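Local coordinates for CBS domain-containing protein (Pyrococcus horikoshii, PDB 2YZQ) that is of unknown function but binds S-adenosylmethionine between two of its four CBS domains, consistent with a role in sensing this ligand, at residues Ala234-Thr239 and Leu255-Gly260. Residues are numbered along the deposited sequence; the frame is centred on the assembly and turned at random.
Sequences ATPHMT and LPVIRG
Val-257 holds CG1 anti to its backbone N (chi1 177°), which brings that methyl to Pro-236, while Ile-258, with chi1 at 69°, sets CG1 between its own N and carbonyl carbon, 3.8 Å from the carbonyl oxygen of Ala-234. The Val-257 methyl comes within 3.8 Å of Pro-236 CD and lies almost as near to CG, so it packs on that side of the pyrrolidine ring, the two side chains crossing obliquely. Thr-235 brings both CB and CG2 to 3.8 Å from Ile-258 O, although its CB points away from the strand overall. Ala-234 CB meets the CD2 branch of Leu-255 at 4.0 Å.

The backbone does the joining. Ala-234 N donates to Pro-256 O at 2.9 Å, and Ala-234 O accepts from Ile-258 N, also at 2.9 Å. That oxygen makes a close CA-H...O contact with Val-257 as well, 3.3 Å from its CA. Such bonding to the residues before and after Val-257 makes a single parallel bridge, and helix 240-250, N-capped by Thr-239, runs between its two sides, resembling a beta-alpha-beta crossover with one bridged residue on its first arm. Strand 263-269 pairs with Val-257 too. Leu-255 and Pro-256, on the strand so held, touch the bound S-adenosylmethionine.

Both polar backbone atoms of buried Ala-234 are thus satisfied, and directional main-chain bonds fix the register while apolar groups fill in around them.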
ATOM      1  N   ALA A 234      -5.202  -0.993 -15.199  1.00 13.23           N
ATOM      2  CA  ALA A 234      -6.382  -1.802 -14.943  1.00 12.82           C
ATOM      3  C   ALA A 234      -7.556  -1.099 -15.614  1.00 12.66           C
ATOM      4  O   ALA A 234      -7.421   0.023 -16.102  1.00 13.24           O
ATOM      5  CB  ALA A 234      -6.633  -1.911 -13.440  1.00 11.99           C
ATOM      6  N   THR A 235      -8.695  -1.776 -15.669  1.00 12.47           N
ATOM      7  CA  THR A 235      -9.908  -1.194 -16.236  1.00 14.09           C
ATOM      8  C   THR A 235     -10.989  -1.528 -15.223  1.00 12.95           C
ATOM      9  O   THR A 235     -10.778  -2.355 -14.337  1.00 13.51           O
ATOM     10  CB  THR A 235     -10.283  -1.811 -17.603  1.00 16.47           C
ATOM     11  OG1 THR A 235     -10.716  -3.165 -17.421  1.00 19.57           O
ATOM     12  CG2 THR A 235      -9.094  -1.773 -18.549  1.00 16.24           C
ATOM     13  N   PRO A 236     -12.163  -0.893 -15.329  1.00 12.35           N
ATOM     14  CA  PRO A 236     -13.236  -1.180 -14.373  1.00 12.98           C
ATOM     15  C   PRO A 236     -13.693  -2.638 -14.339  1.00 12.82           C
ATOM     16  O   PRO A 236     -14.143  -3.129 -13.305  1.00 14.02           O
ATOM     17  CB  PRO A 236     -14.355  -0.246 -14.822  1.00 14.33           C
ATOM     18  CG  PRO A 236     -13.609   0.918 -15.401  1.00 13.05           C
ATOM     19  CD  PRO A 236     -12.531   0.230 -16.210  1.00 12.57           C
ATOM     20  N   HIS A 237     -13.577  -3.330 -15.468  1.00 11.99           N
ATOM     21  CA  HIS A 237     -14.015  -4.719 -15.554  1.00 13.57           C
ATOM     22  C   HIS A 237     -12.962  -5.746 -15.153  1.00 13.31           C
ATOM     23  O   HIS A 237     -13.253  -6.943 -15.087  1.00 13.72           O
ATOM     24  CB  HIS A 237     -14.495  -5.024 -16.976  1.00 15.87           C
ATOM     25  CG  HIS A 237     -15.616  -4.148 -17.439  1.00 21.37           C
ATOM     26  ND1 HIS A 237     -16.844  -4.119 -16.816  1.00 24.38           N
ATOM     27  CD2 HIS A 237     -15.695  -3.269 -18.467  1.00 24.17           C
ATOM     28  CE1 HIS A 237     -17.632  -3.260 -17.439  1.00 25.95           C
ATOM     29  NE2 HIS A 237     -16.959  -2.731 -18.444  1.00 25.37           N
ATOM     30  N   MET A 238     -11.741  -5.291 -14.893  1.00 12.27           N
ATOM     31  CA  MET A 238     -10.671  -6.203 -14.503  1.00 14.51           C
ATOM     32  C   MET A 238     -10.995  -6.797 -13.135  1.00 14.42           C
ATOM     33  O   MET A 238     -11.538  -6.116 -12.265  1.00 13.70           O
ATOM     34  CB  MET A 238      -9.332  -5.463 -14.461  1.00 14.01           C
ATOM     35  CG  MET A 238      -8.128  -6.370 -14.273  1.00 14.94           C
ATOM     36  SD  MET A 238      -6.562  -5.489 -14.520  1.00 15.73           S
ATOM     37  CE  MET A 238      -6.462  -5.469 -16.305  1.00 17.37           C
ATOM     38  N   THR A 239     -10.667  -8.069 -12.947  1.00 15.11           N
ATOM     39  CA  THR A 239     -10.967  -8.732 -11.683  1.00 14.15           C
ATOM     40  C   THR A 239      -9.974  -8.439 -10.571  1.00 14.37           C
ATOM     41  O   THR A 239      -8.826  -8.065 -10.819  1.00 12.82           O
ATOM     42  CB  THR A 239     -11.038 -10.257 -11.855  1.00 17.48           C
ATOM     43  OG1 THR A 239      -9.750 -10.754 -12.240  1.00 16.34           O
ATOM     44  CG2 THR A 239     -12.067 -10.624 -12.917  1.00 17.45           C
ATOM     45  N   LEU A 255      -2.605   0.562  -9.530  1.00  8.96           N
ATOM     46  CA  LEU A 255      -2.691   0.546 -10.987  1.00 10.74           C
ATOM     47  C   LEU A 255      -3.671   1.602 -11.458  1.00 10.69           C
ATOM     48  O   LEU A 255      -4.808   1.650 -10.991  1.00 10.38           O
ATOM     49  CB  LEU A 255      -3.189  -0.801 -11.524  1.00 12.50           C
ATOM     50  CG  LEU A 255      -2.286  -2.036 -11.557  1.00 15.61           C
ATOM     51  CD1 LEU A 255      -1.921  -2.458 -10.154  1.00 17.05           C
ATOM     52  CD2 LEU A 255      -3.012  -3.162 -12.286  1.00 15.58           C
ATOM     53  N   PRO A 256      -3.235   2.489 -12.359  1.00 11.06           N
ATOM     54  CA  PRO A 256      -4.175   3.499 -12.846  1.00 10.77           C
ATOM     55  C   PRO A 256      -5.313   2.749 -13.547  1.00 10.48           C
ATOM     56  O   PRO A 256      -5.085   1.714 -14.175  1.00 10.67           O
ATOM     57  CB  PRO A 256      -3.337   4.289 -13.840  1.00 10.42           C
ATOM     58  CG  PRO A 256      -1.975   4.265 -13.216  1.00 10.21           C
ATOM     59  CD  PRO A 256      -1.850   2.828 -12.735  1.00 11.27           C
ATOM     60  N   VAL A 257      -6.537   3.249 -13.423  1.00  9.23           N
ATOM     61  CA  VAL A 257      -7.681   2.626 -14.078  1.00  9.31           C
ATOM     62  C   VAL A 257      -7.949   3.468 -15.313  1.00 11.73           C
ATOM     63  O   VAL A 257      -8.067   4.685 -15.214  1.00 11.63           O
ATOM     64  CB  VAL A 257      -8.924   2.644 -13.166  1.00 10.22           C
ATOM     65  CG1 VAL A 257     -10.137   2.061 -13.912  1.00 10.99           C
ATOM     66  CG2 VAL A 257      -8.633   1.844 -11.900  1.00 10.43           C
ATOM     67  N   ILE A 258      -8.032   2.823 -16.472  1.00 11.13           N
ATOM     68  CA  ILE A 258      -8.255   3.552 -17.715  1.00 12.29           C
ATOM     69  C   ILE A 258      -9.326   2.970 -18.619  1.00 14.48           C
ATOM     70  O   ILE A 258      -9.877   1.894 -18.372  1.00 14.03           O
ATOM     71  CB  ILE A 258      -6.973   3.602 -18.572  1.00 13.34           C
ATOM     72  CG1 ILE A 258      -6.653   2.196 -19.100  1.00 14.25           C
ATOM     73  CG2 ILE A 258      -5.810   4.136 -17.746  1.00 13.79           C
ATOM     74  CD1 ILE A 258      -5.600   2.153 -20.193  1.00 16.84           C
ATOM     75  N   ARG A 259      -9.592   3.718 -19.684  1.00 15.99           N
ATOM     76  CA  ARG A 259     -10.513   3.330 -20.739  1.00 19.25           C
ATOM     77  C   ARG A 259      -9.672   3.661 -21.971  1.00 19.29           C
ATOM     78  O   ARG A 259      -8.713   4.430 -21.872  1.00 18.04           O
ATOM     79  CB  ARG A 259     -11.786   4.183 -20.718  1.00 22.83           C
ATOM     80  CG  ARG A 259     -11.585   5.617 -21.178  1.00 27.98           C
ATOM     81  CD  ARG A 259     -12.905   6.358 -21.340  1.00 35.07           C
ATOM     82  NE  ARG A 259     -13.552   6.631 -20.061  1.00 39.29           N
ATOM     83  CZ  ARG A 259     -14.662   7.349 -19.925  1.00 41.59           C
ATOM     84  NH1 ARG A 259     -15.252   7.872 -20.992  1.00 44.12           N
ATOM     85  NH2 ARG A 259     -15.181   7.547 -18.722  1.00 43.19           N
ATOM     86  N   GLY A 260     -10.002   3.084 -23.120  1.00 21.38           N
ATOM     87  CA  GLY A 260      -9.220   3.364 -24.311  1.00 22.30           C
ATOM     88  C   GLY A 260      -7.772   2.936 -24.150  1.00 22.83           C
ATOM     89  O   GLY A 260      -7.494   1.885 -23.576  1.00 22.84           O
TER